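Long-range contact in oxidoreductase, 2OG-Fe oxygenase family protein, putative, expressed (Oryza sativa subsp. japonica, PDB 5XOI), which probably acts as an iron(II)- and 2-oxoglutarate-dependent dioxygenase of the AlkB family, its catalytic domain being the part present here: residues 19-28 against 88-99. Numbering follows the deposited sequence.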
loop_
_atom_site.group_PDB
_atom_site.type_symbol
_atom_site.label_atom_id
_atom_site.label_comp_id
_atom_site.label_asym_id
_atom_site.label_seq_id
_atom_site.Cartn_x
_atom_site.Cartn_y
_atom_site.Cartn_z
ATOM N N PHE A 19 -0.212 13.384 -1.283
ATOM C CA PHE A 19 -1.598 13.389 -1.744
ATOM C C PHE A 19 -2.583 13.420 -0.576
ATOM O O PHE A 19 -3.635 14.068 -0.663
ATOM C CB PHE A 19 -1.840 12.162 -2.626
ATOM C CG PHE A 19 -3.157 12.163 -3.335
ATOM C CD1 PHE A 19 -3.375 13.002 -4.417
ATOM C CD2 PHE A 19 -4.173 11.306 -2.936
ATOM C CE1 PHE A 19 -4.601 12.997 -5.089
ATOM C CE2 PHE A 19 -5.403 11.293 -3.597
ATOM C CZ PHE A 19 -5.612 12.143 -4.673
ATOM N N LEU A 20 -2.267 12.729 0.522
ATOM C CA LEU A 20 -3.176 12.660 1.667
ATOM C C LEU A 20 -3.221 13.988 2.427
ATOM O O LEU A 20 -2.187 14.494 2.869
ATOM C CB LEU A 20 -2.739 11.534 2.609
ATOM C CG LEU A 20 -2.746 10.135 1.989
ATOM C CD1 LEU A 20 -2.233 9.072 2.982
ATOM C CD2 LEU A 20 -4.142 9.780 1.520
ATOM N N LYS A 21 -4.429 14.532 2.609
ATOM C CA LYS A 21 -4.585 15.794 3.326
ATOM C C LYS A 21 -4.219 15.630 4.799
ATOM O O LYS A 21 -4.185 14.523 5.337
ATOM C CB LYS A 21 -6.023 16.314 3.237
ATOM C CG LYS A 21 -6.536 16.617 1.843
ATOM C CD LYS A 21 -7.835 17.403 1.952
ATOM C CE LYS A 21 -8.890 16.882 0.997
ATOM N NZ LYS A 21 -8.345 16.758 -0.383
ATOM N N HIS A 22 -3.966 16.770 5.450
ATOM C CA HIS A 22 -3.605 16.814 6.868
ATOM C C HIS A 22 -4.565 15.998 7.723
ATOM O O HIS A 22 -4.162 15.057 8.427
ATOM C CB HIS A 22 -3.590 18.285 7.331
ATOM C CG HIS A 22 -3.396 18.476 8.811
ATOM N ND1 HIS A 22 -2.370 19.236 9.333
ATOM C CD2 HIS A 22 -4.117 18.043 9.873
ATOM C CE1 HIS A 22 -2.454 19.244 10.653
ATOM N NE2 HIS A 22 -3.501 18.522 11.007
ATOM N N ASP A 23 -5.845 16.380 7.705
ATOM C CA ASP A 23 -6.807 15.757 8.607
ATOM C C ASP A 23 -7.062 14.308 8.220
ATOM O O ASP A 23 -7.416 13.493 9.078
ATOM C CB ASP A 23 -8.117 16.553 8.619
ATOM C CG ASP A 23 -8.091 17.720 9.608
ATOM O OD1 ASP A 23 -7.222 17.734 10.505
ATOM O OD2 ASP A 23 -8.949 18.626 9.496
ATOM N N ASP A 24 -6.888 13.975 6.939
ATOM C CA ASP A 24 -7.069 12.596 6.504
ATOM C C ASP A 24 -5.972 11.694 7.046
ATOM O O ASP A 24 -6.250 10.559 7.441
ATOM C CB ASP A 24 -7.111 12.516 4.984
ATOM C CG ASP A 24 -8.350 13.160 4.419
ATOM O OD1 ASP A 24 -9.356 13.239 5.163
ATOM O OD2 ASP A 24 -8.319 13.584 3.249
ATOM N N GLN A 25 -4.720 12.168 7.050
ATOM C CA GLN A 25 -3.637 11.385 7.647
ATOM C C GLN A 25 -3.905 11.144 9.126
ATOM O O GLN A 25 -3.748 10.026 9.632
ATOM C CB GLN A 25 -2.297 12.101 7.459
ATOM C CG GLN A 25 -1.758 12.093 6.039
ATOM C CD GLN A 25 -0.332 12.601 5.960
ATOM O OE1 GLN A 25 0.574 12.065 6.609
ATOM N NE2 GLN A 25 -0.121 13.645 5.162
ATOM N N VAL A 26 -4.315 12.189 9.842
ATOM C CA VAL A 26 -4.636 12.008 11.253
ATOM C C VAL A 26 -5.782 11.022 11.411
ATOM O O VAL A 26 -5.742 10.127 12.265
ATOM C CB VAL A 26 -4.959 13.360 11.904
ATOM C CG1 VAL A 26 -5.358 13.157 13.364
ATOM C CG2 VAL A 26 -3.765 14.279 11.779
ATOM N N ASP A 27 -6.814 11.163 10.578
ATOM C CA ASP A 27 -7.975 10.291 10.673
ATOM C C ASP A 27 -7.599 8.850 10.361
ATOM O O ASP A 27 -8.101 7.921 11.004
ATOM C CB ASP A 27 -9.064 10.786 9.718
ATOM C CG ASP A 27 -10.350 9.995 9.827
ATOM O OD1 ASP A 27 -10.787 9.701 10.957
ATOM O OD2 ASP A 27 -10.938 9.691 8.768
ATOM N N ILE A 28 -6.711 8.653 9.383
ATOM C CA ILE A 28 -6.310 7.302 9.000
ATOM C C ILE A 28 -5.554 6.635 10.142
ATOM O O ILE A 28 -5.818 5.479 10.481
ATOM C CB ILE A 28 -5.477 7.323 7.706
ATOM C CG1 ILE A 28 -6.365 7.638 6.499
ATOM C CG2 ILE A 28 -4.789 5.977 7.496
ATOM C CD1 ILE A 28 -5.594 8.163 5.309
ATOM N N VAL A 88 -14.440 6.230 3.697
ATOM C CA VAL A 88 -13.548 7.352 3.426
ATOM C C VAL A 88 -12.242 6.864 2.808
ATOM O O VAL A 88 -11.661 7.537 1.947
ATOM C CB VAL A 88 -13.314 8.181 4.703
ATOM C CG1 VAL A 88 -12.575 7.371 5.760
ATOM C CG2 VAL A 88 -12.553 9.466 4.365
ATOM N N PHE A 89 -11.771 5.678 3.215
ATOM C CA PHE A 89 -10.567 5.113 2.607
ATOM C C PHE A 89 -10.797 4.836 1.127
ATOM O O PHE A 89 -9.973 5.199 0.276
ATOM C CB PHE A 89 -10.154 3.814 3.319
ATOM C CG PHE A 89 -9.605 3.998 4.724
ATOM C CD1 PHE A 89 -9.631 5.224 5.365
ATOM C CD2 PHE A 89 -9.058 2.913 5.394
ATOM C CE1 PHE A 89 -9.130 5.365 6.658
ATOM C CE2 PHE A 89 -8.552 3.036 6.685
ATOM C CZ PHE A 89 -8.593 4.267 7.321
ATOM N N SER A 90 -11.926 4.197 0.808
ATOM C CA SER A 90 -12.261 3.893 -0.582
ATOM C C SER A 90 -12.390 5.162 -1.412
ATOM O O SER A 90 -11.995 5.181 -2.581
ATOM C CB SER A 90 -13.562 3.086 -0.656
ATOM O OG SER A 90 -13.399 1.787 -0.114
ATOM N N LYS A 91 -12.941 6.227 -0.821
ATOM C CA LYS A 91 -13.065 7.506 -1.528
ATOM C C LYS A 91 -11.700 8.056 -1.923
ATOM O O LYS A 91 -11.499 8.506 -3.062
ATOM C CB LYS A 91 -13.806 8.508 -0.646
ATOM C CG LYS A 91 -13.832 9.946 -1.165
ATOM C CD LYS A 91 -13.310 10.938 -0.110
ATOM C CE LYS A 91 -12.942 12.294 -0.713
ATOM N NZ LYS A 91 -12.602 13.311 0.325
ATOM N N ILE A 92 -10.750 8.043 -0.984
ATOM C CA ILE A 92 -9.414 8.557 -1.262
ATOM C C ILE A 92 -8.736 7.724 -2.341
ATOM O O ILE A 92 -8.064 8.265 -3.221
ATOM C CB ILE A 92 -8.568 8.595 0.024
ATOM C CG1 ILE A 92 -9.185 9.560 1.047
ATOM C CG2 ILE A 92 -7.142 9.019 -0.302
ATOM C CD1 ILE A 92 -8.496 9.540 2.409
ATOM N N VAL A 93 -8.922 6.398 -2.300
ATOM C CA VAL A 93 -8.353 5.522 -3.325
ATOM C C VAL A 93 -8.866 5.911 -4.712
ATOM O O VAL A 93 -8.097 6.025 -5.676
ATOM C CB VAL A 93 -8.677 4.049 -3.006
ATOM C CG1 VAL A 93 -8.436 3.177 -4.229
ATOM C CG2 VAL A 93 -7.821 3.551 -1.821
ATOM N N LYS A 94 -10.172 6.099 -4.833
ATOM C CA LYS A 94 -10.750 6.447 -6.129
ATOM C C LYS A 94 -10.296 7.825 -6.591
ATOM O O LYS A 94 -10.084 8.044 -7.794
ATOM C CB LYS A 94 -12.274 6.371 -6.047
ATOM C CG LYS A 94 -12.798 4.945 -6.088
ATOM C CD LYS A 94 -14.251 4.872 -5.663
ATOM C CE LYS A 94 -14.627 3.475 -5.179
ATOM N NZ LYS A 94 -14.564 2.480 -6.279
ATOM N N ASP A 95 -10.155 8.772 -5.657
ATOM C CA ASP A 95 -9.613 10.088 -5.999
ATOM C C ASP A 95 -8.180 9.979 -6.511
ATOM O O ASP A 95 -7.790 10.682 -7.455
ATOM C CB ASP A 95 -9.654 11.015 -4.777
ATOM C CG ASP A 95 -11.061 11.484 -4.428
ATOM O OD1 ASP A 95 -11.996 11.278 -5.224
ATOM O OD2 ASP A 95 -11.226 12.065 -3.336
ATOM N N ALA A 96 -7.374 9.114 -5.884
ATOM C CA ALA A 96 -5.989 8.939 -6.311
ATOM C C ALA A 96 -5.914 8.383 -7.726
ATOM O O ALA A 96 -5.086 8.822 -8.533
ATOM C CB ALA A 96 -5.257 8.017 -5.332
ATOM N N ILE A 97 -6.774 7.413 -8.040
ATOM C CA ILE A 97 -6.841 6.878 -9.395
ATOM C C ILE A 97 -7.284 7.960 -10.368
ATOM O O ILE A 97 -6.694 8.130 -11.440
ATOM C CB ILE A 97 -7.773 5.656 -9.435
ATOM C CG1 ILE A 97 -7.169 4.529 -8.591
ATOM C CG2 ILE A 97 -7.960 5.176 -10.863
ATOM C CD1 ILE A 97 -8.112 3.377 -8.391
ATOM N N GLN A 98 -8.331 8.703 -10.009
ATOM C CA GLN A 98 -8.794 9.785 -10.875
ATOM C C GLN A 98 -7.686 10.805 -11.122
ATOM O O GLN A 98 -7.471 11.245 -12.259
ATOM C CB GLN A 98 -10.015 10.463 -10.252
ATOM C CG GLN A 98 -11.338 9.783 -10.552
ATOM C CD GLN A 98 -12.534 10.672 -10.225
ATOM O OE1 GLN A 98 -12.439 11.582 -9.397
ATOM N NE2 GLN A 98 -13.660 10.423 -10.893
ATOM N N ALA A 99 -6.964 11.190 -10.069
ATOM C CA ALA A 99 -5.880 12.149 -10.241
ATOM C C ALA A 99 -4.771 11.572 -11.104
ATOM O O ALA A 99 -4.210 12.271 -11.959
ATOM C CB ALA A 99 -5.329 12.582 -8.878
#
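Phe19 presses the outer end of its ring, CE1, CE2 and CZ, obliquely on the backbone and methyl groups of helix 88-99, with CZ 3.6 Å from Ala96 CA. With CG anti to the backbone N (chi1 -171°), the ring extends from the loop before helix 22-28 to the helix surface, where CE1 also meets Ala99 CB at 3.9 Å. The carbonyl Ile92 O lies near the ring plane at its edge, 4.0 Å from CE2.

One turn back along helix 88-99, Ile92 uses its two branches differently. Its CG2 touches Leu20 CD2 at 3.6 Å, the two side chains crossing at about a right angle, while its CD1 slides past the carboxylate of Asp24, 4.1 Å from OD2, and also reaches Ile28 CD1. Farther back on helix 88-99, CE1 of Phe89 takes Ile28 CG1 obliquely, 3.6 Å away. Asp27 OD2 meets Val88 CG1 from the opposite direction at the margin, its charge paired with Arg31.

The two helical segments run at 135° to each other, their axes approaching to 11.9 Å. Beneath them lies the larger sheet of the double-stranded beta-helix fold: Ile28 and Phe89 both reach Leu226, and Ile92 rests on Phe158. The loop that holds Leu20 is tied to the helix start by Gln25 NE2, which donates to Leu20 O from above the carbonyl plane.

Across the interface the contacts are essentially van der Waals, so shape complementarity and burial of apolar surface probably hold the loop and start of helix 22-28 on helix 88-99, over the sheet that also carries the 2-oxoglutarate-binding residues Asn128 and Arg223.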